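Local coordinates for transcription termination factor NusA (Planctomyces limnophilus, PDB 4MTN), which probably takes part in both transcription termination and antitermination, binding the core RNA polymerase and nascent RNA, at residues A134-S139 with L171-P176; E140-E145 with L200-G205; Q324-Y329 with G342-G347. All coordinates share one frame; numbering follows the deposited sequence.

Contact 1: residues A134-S139 with L171-P176; sequences AILPRS and LSRAHP
Leu136 and Leu171 occupy facing positions on two parallel strands, their CA atoms 5.1 Å apart, yet the two side chains meet only at their margins. Leu136 has CG anti to the backbone N (chi1 177°), which lays its isobutyl group along the other segment. There the two methyls divide the work. CD1 rests on the backbone where the neighbouring strand ends, 3.7 Å from Ser172 CA and also close to the carbonyl of Leu171, while CD2 reaches further along and lies 3.9 Å from Arg173 CG, the two side chains crossing obliquely. Leu171 instead has CG anti to the carbonyl carbon, beside its own N, and so leans back toward the start of 134-139, where its CD1 meets Ala134 CB at 3.9 Å. The Ala134 methyl thus packs against the branched end of Leu171.

One backbone bond joins the strands across the two segments: Leu171 N donates to Ile135 O at 3.1 Å, nearly straight at the hydrogen (168°) and in the carbonyl plane. Beyond Pro137 the chains diverge, and the last touch is Ala174 CB against Ser139 O, 4.1 Å away. The chain of Arg173 bends at chi2 and chi3; its aliphatic base serves Leu136, whereas its guanidinium is held outside the two segments, by Glu145 and by Arg154 O.

This is the parallel strand pair of the S1 domain, which has the OB fold. Strand 133-137 also pairs with strand 124-128, from which Val127 touches Leu171. On the far side of strand 167-172 runs strand 152-162, whose Ala155 and Val157 pack on Leu171, and His175 then caps the start of helix 176-186.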
ATOM      1  N   ALA A 134      -3.158 -18.575  -2.046  1.00 49.59           N
ATOM      2  CA  ALA A 134      -2.651 -17.209  -2.006  1.00 46.63           C
ATOM      3  C   ALA A 134      -1.247 -17.189  -1.415  1.00 56.09           C
ATOM      4  O   ALA A 134      -0.898 -18.047  -0.605  1.00 60.37           O
ATOM      5  CB  ALA A 134      -3.582 -16.318  -1.203  1.00 38.07           C
ATOM      6  N   ILE A 135      -0.441 -16.215  -1.824  1.00 54.79           N
ATOM      7  CA  ILE A 135       0.923 -16.123  -1.323  1.00 60.35           C
ATOM      8  C   ILE A 135       1.146 -14.865  -0.488  1.00 58.88           C
ATOM      9  O   ILE A 135       0.625 -13.792  -0.800  1.00 39.92           O
ATOM     10  CB  ILE A 135       1.954 -16.164  -2.476  1.00 64.77           C
ATOM     11  CG1 ILE A 135       1.649 -15.095  -3.531  1.00 66.83           C
ATOM     12  CG2 ILE A 135       1.983 -17.544  -3.114  1.00 68.77           C
ATOM     13  CD1 ILE A 135       2.497 -13.841  -3.408  1.00 68.30           C
ATOM     14  N   LEU A 136       1.912 -15.018   0.586  1.00 53.86           N
ATOM     15  CA  LEU A 136       2.322 -13.893   1.415  1.00 46.81           C
ATOM     16  C   LEU A 136       3.835 -13.707   1.309  1.00 51.86           C
ATOM     17  O   LEU A 136       4.600 -14.496   1.862  1.00 53.09           O
ATOM     18  CB  LEU A 136       1.903 -14.121   2.868  1.00 45.88           C
ATOM     19  CG  LEU A 136       2.313 -13.082   3.913  1.00 48.44           C
ATOM     20  CD1 LEU A 136       1.690 -11.730   3.611  1.00 44.43           C
ATOM     21  CD2 LEU A 136       1.926 -13.551   5.310  1.00 47.86           C
ATOM     22  N   PRO A 137       4.270 -12.661   0.591  1.00 49.12           N
ATOM     23  CA  PRO A 137       5.695 -12.380   0.385  1.00 50.48           C
ATOM     24  C   PRO A 137       6.373 -11.802   1.627  1.00 55.15           C
ATOM     25  O   PRO A 137       5.685 -11.335   2.534  1.00 53.38           O
ATOM     26  CB  PRO A 137       5.687 -11.360  -0.757  1.00 45.85           C
ATOM     27  CG  PRO A 137       4.371 -10.681  -0.640  1.00 47.44           C
ATOM     28  CD  PRO A 137       3.407 -11.721  -0.147  1.00 46.94           C
ATOM     29  N   ARG A 138       7.705 -11.842   1.653  1.00 57.84           N
ATOM     30  CA  ARG A 138       8.489 -11.312   2.768  1.00 61.83           C
ATOM     31  C   ARG A 138       8.129  -9.874   3.120  1.00 57.48           C
ATOM     32  O   ARG A 138       7.916  -9.548   4.288  1.00 58.90           O
ATOM     33  CB  ARG A 138       9.985 -11.381   2.451  1.00 72.80           C
ATOM     34  CG  ARG A 138      10.665 -12.673   2.856  1.00 81.13           C
ATOM     35  CD  ARG A 138      12.175 -12.547   2.714  1.00 92.21           C
ATOM     36  NE  ARG A 138      12.572 -12.278   1.334  1.00 98.62           N
ATOM     37  CZ  ARG A 138      13.282 -13.114   0.584  1.00105.73           C
ATOM     38  NH1 ARG A 138      13.691 -14.273   1.081  1.00109.97           N
ATOM     39  NH2 ARG A 138      13.595 -12.785  -0.662  1.00108.09           N
ATOM     40  N   SER A 139       8.068  -9.023   2.100  1.00 54.95           N
ATOM     41  CA  SER A 139       7.832  -7.595   2.287  1.00 53.41           C
ATOM     42  C   SER A 139       6.514  -7.299   2.995  1.00 49.06           C
ATOM     43  O   SER A 139       6.381  -6.283   3.677  1.00 52.15           O
ATOM     44  CB  SER A 139       7.863  -6.880   0.934  1.00 56.51           C
ATOM     45  OG  SER A 139       6.983  -7.497   0.010  1.00 51.99           O
ATOM     46  N   LEU A 171      -1.299 -11.433  -0.351  1.00 51.01           N
ATOM     47  CA  LEU A 171      -1.805 -10.935   0.922  1.00 46.67           C
ATOM     48  C   LEU A 171      -0.791 -10.034   1.619  1.00 45.02           C
ATOM     49  O   LEU A 171       0.355  -9.922   1.185  1.00 43.06           O
ATOM     50  CB  LEU A 171      -2.167 -12.109   1.834  1.00 43.82           C
ATOM     51  CG  LEU A 171      -2.936 -13.260   1.183  1.00 47.54           C
ATOM     52  CD1 LEU A 171      -2.998 -14.455   2.120  1.00 36.29           C
ATOM     53  CD2 LEU A 171      -4.335 -12.816   0.780  1.00 34.17           C
ATOM     54  N   SER A 172      -1.218  -9.396   2.705  1.00 45.68           N
ATOM     55  CA  SER A 172      -0.308  -8.645   3.563  1.00 43.82           C
ATOM     56  C   SER A 172      -0.775  -8.654   5.015  1.00 43.28           C
ATOM     57  O   SER A 172      -1.952  -8.416   5.285  1.00 45.50           O
ATOM     58  CB  SER A 172      -0.177  -7.204   3.066  1.00 33.95           C
ATOM     59  OG  SER A 172       0.739  -6.471   3.860  1.00 40.71           O
ATOM     60  N   ARG A 173       0.128  -8.929   5.950  1.00 44.42           N
ATOM     61  CA  ARG A 173      -0.155  -8.628   7.350  1.00 37.37           C
ATOM     62  C   ARG A 173       0.531  -7.330   7.768  1.00 36.80           C
ATOM     63  O   ARG A 173       0.321  -6.834   8.874  1.00 39.14           O
ATOM     64  CB  ARG A 173       0.286  -9.776   8.258  1.00 38.78           C
ATOM     65  CG  ARG A 173      -0.021 -11.158   7.710  1.00 44.73           C
ATOM     66  CD  ARG A 173      -0.657 -12.042   8.769  1.00 49.39           C
ATOM     67  NE  ARG A 173      -0.065 -11.849  10.089  1.00 48.94           N
ATOM     68  CZ  ARG A 173      -0.697 -12.106  11.230  1.00 51.62           C
ATOM     69  NH1 ARG A 173      -1.944 -12.559  11.211  1.00 52.26           N
ATOM     70  NH2 ARG A 173      -0.089 -11.903  12.391  1.00 52.63           N
ATOM     71  N   ALA A 174       1.349  -6.784   6.872  1.00 37.96           N
ATOM     72  CA  ALA A 174       2.135  -5.591   7.168  1.00 40.88           C
ATOM     73  C   ALA A 174       1.463  -4.299   6.710  1.00 44.44           C
ATOM     74  O   ALA A 174       1.922  -3.204   7.040  1.00 42.34           O
ATOM     75  CB  ALA A 174       3.513  -5.710   6.537  1.00 36.65           C
ATOM     76  N   HIS A 175       0.382  -4.427   5.949  1.00 42.29           N
ATOM     77  CA  HIS A 175      -0.294  -3.260   5.391  1.00 40.87           C
ATOM     78  C   HIS A 175      -1.110  -2.547   6.465  1.00 40.63           C
ATOM     79  O   HIS A 175      -1.687  -3.196   7.338  1.00 39.36           O
ATOM     80  CB  HIS A 175      -1.196  -3.669   4.224  1.00 38.31           C
ATOM     81  CG  HIS A 175      -1.552  -2.538   3.308  1.00 37.01           C
ATOM     82  ND1 HIS A 175      -2.585  -1.664   3.573  1.00 34.35           N
ATOM     83  CD2 HIS A 175      -1.010  -2.138   2.135  1.00 36.94           C
ATOM     84  CE1 HIS A 175      -2.664  -0.773   2.599  1.00 33.58           C
ATOM     85  NE2 HIS A 175      -1.721  -1.038   1.714  1.00 36.87           N
ATOM     86  N   PRO A 176      -1.146  -1.206   6.410  1.00 37.19           N
ATOM     87  CA  PRO A 176      -1.964  -0.407   7.328  1.00 33.79           C
ATOM     88  C   PRO A 176      -3.423  -0.859   7.360  1.00 35.89           C
ATOM     89  O   PRO A 176      -4.041  -0.841   8.422  1.00 44.25           O
ATOM     90  CB  PRO A 176      -1.847   1.006   6.756  1.00 36.59           C
ATOM     91  CG  PRO A 176      -0.514   1.023   6.105  1.00 37.76           C
ATOM     92  CD  PRO A 176      -0.307  -0.358   5.544  1.00 35.46           C
TER

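Contact 2: residues E140-E145 with L200-G205; sequences EMIPGE and LAREAG
The guanidinium of Arg202 carries the methyl of Ala204, two residues on in its own segment, over one face, 4.0 Å above the plane and offset toward the rim. Ile142 approaches the same group obliquely, its CD1 lying 3.5 Å from Arg202 NH2. Arg202 is extended from CG to NE, with CG anti to the backbone N (chi1 -178°), and the isoleucine side chain crosses it at about a right angle.

The branches of Ile142 go separate ways. CG1, anti to the carbonyl carbon, takes CD1 to the arginine, while CG2 settles on the backbone at Gly205, 3.6 Å from its CA. Gly205 has positive phi (85°), which favours glycine; Pro143 CD lies 3.6 Å from Ala204 O. Ile142 and Pro143 open a type II turn that ends at Glu145, with Gly144 supplying the positive phi.

Between the segments the contact is van der Waals packing of aliphatic carbon on a guanidinium nitrogen and on backbone. The charge of Arg202 is met elsewhere: NH1 donates to the carbonyls of Arg173 and His175, and NH2 forms a salt bridge with Glu243. Ile142 thus adds packing beside an already bonded guanidinium, where the S1 loop meets the KH region.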
ATOM      1  N   GLU A 140       5.541  -8.187   2.826  1.00 47.41           N
ATOM      2  CA  GLU A 140       4.215  -8.000   3.405  1.00 46.77           C
ATOM      3  C   GLU A 140       4.034  -8.726   4.739  1.00 43.54           C
ATOM      4  O   GLU A 140       2.937  -8.755   5.295  1.00 40.97           O
ATOM      5  CB  GLU A 140       3.146  -8.449   2.410  1.00 46.69           C
ATOM      6  CG  GLU A 140       3.191  -7.686   1.095  1.00 48.90           C
ATOM      7  CD  GLU A 140       3.296  -6.182   1.294  1.00 53.94           C
ATOM      8  OE1 GLU A 140       2.530  -5.626   2.111  1.00 56.25           O
ATOM      9  OE2 GLU A 140       4.149  -5.553   0.633  1.00 57.70           O
HETATM   10  N   MSE A 141       5.114  -9.317   5.240  1.00 45.68           N
HETATM   11  CA  MSE A 141       5.075 -10.082   6.484  1.00 41.61           C
HETATM   12  C   MSE A 141       5.441  -9.247   7.703  1.00 46.51           C
HETATM   13  O   MSE A 141       6.268  -8.339   7.623  1.00 49.31           O
HETATM   14  CB  MSE A 141       6.017 -11.282   6.405  1.00 49.97           C
HETATM   15  CG  MSE A 141       5.508 -12.430   5.562  1.00 55.56           C
HETATM   16 SE   MSE A 141       6.784 -13.900   5.525  1.00 96.46          SE
HETATM   17  CE  MSE A 141       6.874 -14.263   7.440  1.00112.52           C
ATOM     18  N   ILE A 142       4.806  -9.553   8.829  1.00 45.25           N
ATOM     19  CA  ILE A 142       5.209  -8.991  10.112  1.00 45.05           C
ATOM     20  C   ILE A 142       6.443  -9.734  10.616  1.00 49.45           C
ATOM     21  O   ILE A 142       6.398 -10.948  10.819  1.00 51.75           O
ATOM     22  CB  ILE A 142       4.081  -9.080  11.155  1.00 45.64           C
ATOM     23  CG1 ILE A 142       2.832  -8.347  10.657  1.00 43.52           C
ATOM     24  CG2 ILE A 142       4.543  -8.513  12.489  1.00 41.76           C
ATOM     25  CD1 ILE A 142       1.670  -8.392  11.626  1.00 44.62           C
ATOM     26  N   PRO A 143       7.554  -9.004  10.813  1.00 51.03           N
ATOM     27  CA  PRO A 143       8.871  -9.559  11.157  1.00 53.58           C
ATOM     28  C   PRO A 143       8.870 -10.513  12.352  1.00 58.75           C
ATOM     29  O   PRO A 143       8.259 -10.224  13.382  1.00 55.70           O
ATOM     30  CB  PRO A 143       9.696  -8.309  11.479  1.00 52.03           C
ATOM     31  CG  PRO A 143       9.066  -7.235  10.672  1.00 49.48           C
ATOM     32  CD  PRO A 143       7.595  -7.537  10.679  1.00 50.23           C
ATOM     33  N   GLY A 144       9.554 -11.644  12.199  1.00 62.42           N
ATOM     34  CA  GLY A 144       9.759 -12.578  13.291  1.00 68.93           C
ATOM     35  C   GLY A 144       8.589 -13.487  13.613  1.00 72.61           C
ATOM     36  O   GLY A 144       8.676 -14.312  14.523  1.00 73.70           O
ATOM     37  N   GLU A 145       7.494 -13.349  12.872  1.00 75.66           N
ATOM     38  CA  GLU A 145       6.303 -14.154  13.135  1.00 76.06           C
ATOM     39  C   GLU A 145       6.471 -15.597  12.675  1.00 79.05           C
ATOM     40  O   GLU A 145       7.167 -15.875  11.698  1.00 80.68           O
ATOM     41  CB  GLU A 145       5.076 -13.536  12.465  1.00 71.25           C
ATOM     42  CG  GLU A 145       4.430 -12.423  13.271  1.00 69.57           C
ATOM     43  CD  GLU A 145       3.034 -12.092  12.782  1.00 68.29           C
ATOM     44  OE1 GLU A 145       2.680 -12.516  11.661  1.00 70.60           O
ATOM     45  OE2 GLU A 145       2.289 -11.413  13.520  1.00 61.94           O
ATOM     46  N   LEU A 200      -4.067   6.715   9.296  1.00 51.61           N
ATOM     47  CA  LEU A 200      -3.315   5.613   9.879  1.00 49.31           C
ATOM     48  C   LEU A 200      -1.857   5.622   9.425  1.00 49.19           C
ATOM     49  O   LEU A 200      -1.564   5.836   8.248  1.00 58.09           O
ATOM     50  CB  LEU A 200      -3.964   4.280   9.514  1.00 53.51           C
ATOM     51  CG  LEU A 200      -3.938   3.205  10.597  1.00 58.39           C
ATOM     52  CD1 LEU A 200      -4.993   3.510  11.632  1.00 64.76           C
ATOM     53  CD2 LEU A 200      -4.169   1.838   9.999  1.00 63.65           C
ATOM     54  N   ALA A 201      -0.952   5.390  10.369  1.00 40.96           N
ATOM     55  CA  ALA A 201       0.476   5.316  10.078  1.00 38.43           C
ATOM     56  C   ALA A 201       1.084   4.112  10.786  1.00 39.48           C
ATOM     57  O   ALA A 201       1.021   4.012  12.010  1.00 49.36           O
ATOM     58  CB  ALA A 201       1.171   6.592  10.503  1.00 40.18           C
ATOM     59  N   ARG A 202       1.679   3.200  10.023  1.00 37.10           N
ATOM     60  CA  ARG A 202       2.126   1.935  10.595  1.00 38.24           C
ATOM     61  C   ARG A 202       3.572   1.556  10.283  1.00 42.53           C
ATOM     62  O   ARG A 202       4.040   1.698   9.153  1.00 45.73           O
ATOM     63  CB  ARG A 202       1.210   0.803  10.124  1.00 34.78           C
ATOM     64  CG  ARG A 202       1.574  -0.551  10.709  1.00 34.54           C
ATOM     65  CD  ARG A 202       0.680  -1.663  10.198  1.00 36.49           C
ATOM     66  NE  ARG A 202       0.843  -2.873  10.999  1.00 36.21           N
ATOM     67  CZ  ARG A 202       0.387  -4.072  10.651  1.00 40.19           C
ATOM     68  NH1 ARG A 202      -0.261  -4.232   9.505  1.00 42.31           N
ATOM     69  NH2 ARG A 202       0.588  -5.112  11.449  1.00 38.66           N
ATOM     70  N   GLU A 203       4.273   1.083  11.310  1.00 44.41           N
ATOM     71  CA  GLU A 203       5.483   0.293  11.123  1.00 45.04           C
ATOM     72  C   GLU A 203       5.194  -1.112  11.639  1.00 42.22           C
ATOM     73  O   GLU A 203       5.085  -1.326  12.846  1.00 40.70           O
ATOM     74  CB  GLU A 203       6.674   0.912  11.849  1.00 54.29           C
ATOM     75  CG  GLU A 203       7.187   2.189  11.205  1.00 67.65           C
ATOM     76  CD  GLU A 203       8.517   2.636  11.775  1.00 79.46           C
ATOM     77  OE1 GLU A 203       9.136   1.856  12.532  1.00 82.00           O
ATOM     78  OE2 GLU A 203       8.944   3.767  11.467  1.00 83.51           O
ATOM     79  N   ALA A 204       5.080  -2.062  10.714  1.00 39.51           N
ATOM     80  CA  ALA A 204       4.543  -3.387  11.015  1.00 40.27           C
ATOM     81  C   ALA A 204       5.333  -4.135  12.083  1.00 47.08           C
ATOM     82  O   ALA A 204       6.548  -4.295  11.981  1.00 48.15           O
ATOM     83  CB  ALA A 204       4.477  -4.219   9.744  1.00 40.98           C
ATOM     84  N   GLY A 205       4.620  -4.597  13.106  1.00 50.89           N
ATOM     85  CA  GLY A 205       5.223  -5.360  14.182  1.00 46.91           C
ATOM     86  C   GLY A 205       5.815  -4.493  15.274  1.00 42.92           C
ATOM     87  O   GLY A 205       6.356  -5.005  16.254  1.00 43.28           O
TER

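Contact 3: residues Q324-Y329 with G342-G347; sequences QAVVAY and GLVSQG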
ATOM      1  N   GLN A 324      22.650  31.194  10.179  1.00 83.03           N
ATOM      2  CA  GLN A 324      23.616  30.528   9.313  1.00 81.60           C
ATOM      3  C   GLN A 324      23.076  30.348   7.898  1.00 78.07           C
ATOM      4  O   GLN A 324      23.835  30.376   6.930  1.00 80.92           O
ATOM      5  CB  GLN A 324      24.011  29.170   9.897  1.00 83.69           C
ATOM      6  CG  GLN A 324      24.728  29.260  11.233  1.00 90.79           C
ATOM      7  CD  GLN A 324      25.060  27.897  11.808  1.00 93.37           C
ATOM      8  OE1 GLN A 324      24.891  26.873  11.146  1.00 94.46           O
ATOM      9  NE2 GLN A 324      25.534  27.878  13.049  1.00 93.80           N
ATOM     10  N   ALA A 325      21.765  30.166   7.783  1.00 72.72           N
ATOM     11  CA  ALA A 325      21.132  29.942   6.486  1.00 67.49           C
ATOM     12  C   ALA A 325      21.216  31.179   5.595  1.00 70.85           C
ATOM     13  O   ALA A 325      21.351  31.066   4.376  1.00 70.91           O
ATOM     14  CB  ALA A 325      19.686  29.519   6.671  1.00 60.25           C
ATOM     15  N   VAL A 326      21.136  32.358   6.206  1.00 70.93           N
ATOM     16  CA  VAL A 326      21.239  33.610   5.464  1.00 69.38           C
ATOM     17  C   VAL A 326      22.658  33.817   4.939  1.00 70.98           C
ATOM     18  O   VAL A 326      22.854  34.173   3.776  1.00 72.13           O
ATOM     19  CB  VAL A 326      20.836  34.819   6.331  1.00 67.01           C
ATOM     20  CG1 VAL A 326      21.027  36.116   5.560  1.00 65.00           C
ATOM     21  CG2 VAL A 326      19.397  34.682   6.797  1.00 63.05           C
ATOM     22  N   VAL A 327      23.641  33.587   5.803  1.00 69.74           N
ATOM     23  CA  VAL A 327      25.044  33.729   5.431  1.00 68.65           C
ATOM     24  C   VAL A 327      25.430  32.704   4.366  1.00 68.74           C
ATOM     25  O   VAL A 327      26.180  33.008   3.438  1.00 67.41           O
ATOM     26  CB  VAL A 327      25.971  33.572   6.655  1.00 67.26           C
ATOM     27  CG1 VAL A 327      27.426  33.770   6.256  1.00 63.15           C
ATOM     28  CG2 VAL A 327      25.578  34.557   7.743  1.00 64.88           C
ATOM     29  N   ALA A 328      24.902  31.492   4.501  1.00 67.56           N
ATOM     30  CA  ALA A 328      25.190  30.420   3.557  1.00 66.41           C
ATOM     31  C   ALA A 328      24.608  30.719   2.178  1.00 65.67           C
ATOM     32  O   ALA A 328      25.281  30.546   1.162  1.00 69.19           O
ATOM     33  CB  ALA A 328      24.655  29.095   4.080  1.00 56.37           C
ATOM     34  N   TYR A 329      23.358  31.171   2.150  1.00 62.28           N
ATOM     35  CA  TYR A 329      22.678  31.470   0.893  1.00 57.68           C
ATOM     36  C   TYR A 329      23.279  32.688   0.198  1.00 58.21           C
ATOM     37  O   TYR A 329      23.227  32.800  -1.026  1.00 59.97           O
ATOM     38  CB  TYR A 329      21.182  31.693   1.132  1.00 60.02           C
ATOM     39  CG  TYR A 329      20.412  30.432   1.455  1.00 58.56           C
ATOM     40  CD1 TYR A 329      20.938  29.179   1.167  1.00 53.99           C
ATOM     41  CD2 TYR A 329      19.156  30.495   2.044  1.00 62.64           C
ATOM     42  CE1 TYR A 329      20.235  28.025   1.458  1.00 53.14           C
ATOM     43  CE2 TYR A 329      18.446  29.346   2.341  1.00 63.29           C
ATOM     44  CZ  TYR A 329      18.991  28.115   2.045  1.00 62.84           C
ATOM     45  OH  TYR A 329      18.286  26.970   2.338  1.00 52.48           O
ATOM     46  N   GLY A 342      14.467  36.070   2.590  1.00 78.13           N
ATOM     47  CA  GLY A 342      13.146  35.656   2.155  1.00 75.57           C
ATOM     48  C   GLY A 342      13.000  34.147   2.152  1.00 72.08           C
ATOM     49  O   GLY A 342      11.967  33.611   2.554  1.00 60.07           O
ATOM     50  N   LEU A 343      14.043  33.463   1.696  1.00 68.27           N
ATOM     51  CA  LEU A 343      14.058  32.004   1.663  1.00 66.25           C
ATOM     52  C   LEU A 343      14.011  31.423   3.071  1.00 64.31           C
ATOM     53  O   LEU A 343      13.248  30.498   3.346  1.00 56.67           O
ATOM     54  CB  LEU A 343      15.303  31.497   0.932  1.00 64.94           C
ATOM     55  CG  LEU A 343      15.380  31.762  -0.573  1.00 64.59           C
ATOM     56  CD1 LEU A 343      16.783  31.483  -1.086  1.00 61.81           C
ATOM     57  CD2 LEU A 343      14.358  30.915  -1.315  1.00 55.30           C
ATOM     58  N   VAL A 344      14.834  31.978   3.956  1.00 71.88           N
ATOM     59  CA  VAL A 344      14.925  31.515   5.336  1.00 76.96           C
ATOM     60  C   VAL A 344      13.615  31.748   6.084  1.00 79.07           C
ATOM     61  O   VAL A 344      13.191  30.920   6.892  1.00 76.90           O
ATOM     62  CB  VAL A 344      16.078  32.218   6.082  1.00 81.12           C
ATOM     63  CG1 VAL A 344      16.158  31.745   7.520  1.00 83.04           C
ATOM     64  CG2 VAL A 344      17.393  31.964   5.370  1.00 81.31           C
ATOM     65  N   SER A 345      12.971  32.873   5.796  1.00 81.73           N
ATOM     66  CA  SER A 345      11.701  33.214   6.426  1.00 85.53           C
ATOM     67  C   SER A 345      10.589  32.264   5.992  1.00 81.98           C
ATOM     68  O   SER A 345       9.589  32.103   6.693  1.00 82.70           O
ATOM     69  CB  SER A 345      11.312  34.655   6.096  1.00 93.41           C
ATOM     70  OG  SER A 345      11.032  34.804   4.715  1.00100.84           O
ATOM     71  N   GLN A 346      10.770  31.639   4.833  1.00 77.20           N
ATOM     72  CA  GLN A 346       9.764  30.737   4.285  1.00 72.42           C
ATOM     73  C   GLN A 346      10.048  29.275   4.636  1.00 68.22           C
ATOM     74  O   GLN A 346       9.332  28.375   4.196  1.00 65.94           O
ATOM     75  CB  GLN A 346       9.670  30.907   2.770  1.00 74.66           C
ATOM     76  CG  GLN A 346       8.278  30.671   2.217  1.00 79.14           C
ATOM     77  CD  GLN A 346       7.296  31.752   2.627  1.00 86.19           C
ATOM     78  OE1 GLN A 346       7.686  32.885   2.913  1.00 88.94           O
ATOM     79  NE2 GLN A 346       6.014  31.406   2.659  1.00 88.08           N
ATOM     80  N   GLY A 347      11.094  29.044   5.423  1.00 66.79           N
ATOM     81  CA  GLY A 347      11.390  27.709   5.915  1.00 66.50           C
ATOM     82  C   GLY A 347      12.577  27.011   5.276  1.00 68.35           C
ATOM     83  O   GLY A 347      12.873  25.861   5.604  1.00 66.13           O
TER
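Apolar packing carries the whole meeting of these two helices, and Val344 is at its centre. Its CG2, anti to the carbonyl carbon and beside the backbone N, points into helix 316-330 and touches three side chains within about one turn: Ala325 CB at 3.6 Å, Val326 CG2 at 3.7 Å and the Tyr329 ring at CD2, 4.0 Å away. The two valines cross at about a right angle, methyl to methyl. Backbones come nearest at Ala325 and Val344, with CA atoms 6.5 Å apart, a closeness that the small alanine permits.

The aromatic part rests on Tyr329. Its CG is anti to the carbonyl carbon (chi1 -72°), and the ring reaches toward helix 337-345, with its CD2 and CE2 side meeting both Val344 and Leu343, and Leu343 CD1 4.1 Å from CD2. Both residues approach the ring obliquely.

The polar groups find partners away from the interface. The Tyr329 hydroxyl is hydrogen-bonded to Ser350 O, beyond helix 337-345. An alanine here in place of Tyr329 would remove the ring and hydroxyl, and would probably loosen the packing on Leu343 and Val344 and lose the link to Ser350. Ser345 OG donates to Gly342 O within its own helix, at 2.6 Å and from above the carbonyl plane. Helix 337-345 ends in a Schellman motif at Gly347, whose positive phi (106°) turns the chain away.

The contact lies in the helix-hairpin-helix region. Helix 351-355 adds Leu354 against both Tyr329 and Leu343, Phe348 from the intervening loop joins them, and helix 359-366 packs Leu362 and Met365 onto Leu343.

In the fold
Contacts 1 and 2 adjoin, their centres about 9 Å apart and their segments alternating along the chain. The chain leaves 134-139 directly into 140-145, and two polar links tie that loop to 171-176: Arg173 NH2 to Glu145 OE2 at 2.7 Å, a salt bridge, and Ser172 OG to Glu140 OE1 at 2.6 Å, a probable hydrogen bond. Contact 1 pairs strands of the S1 domain, and contact 2 carries the following loop onto strand 195-203 at the start of the KH region, consistent with a connected RNA-binding surface in this family. Contact 3 stands apart in the helix-hairpin-helix region, its centre about 44 Å from that of contact 1 and 39 Å from that of contact 2.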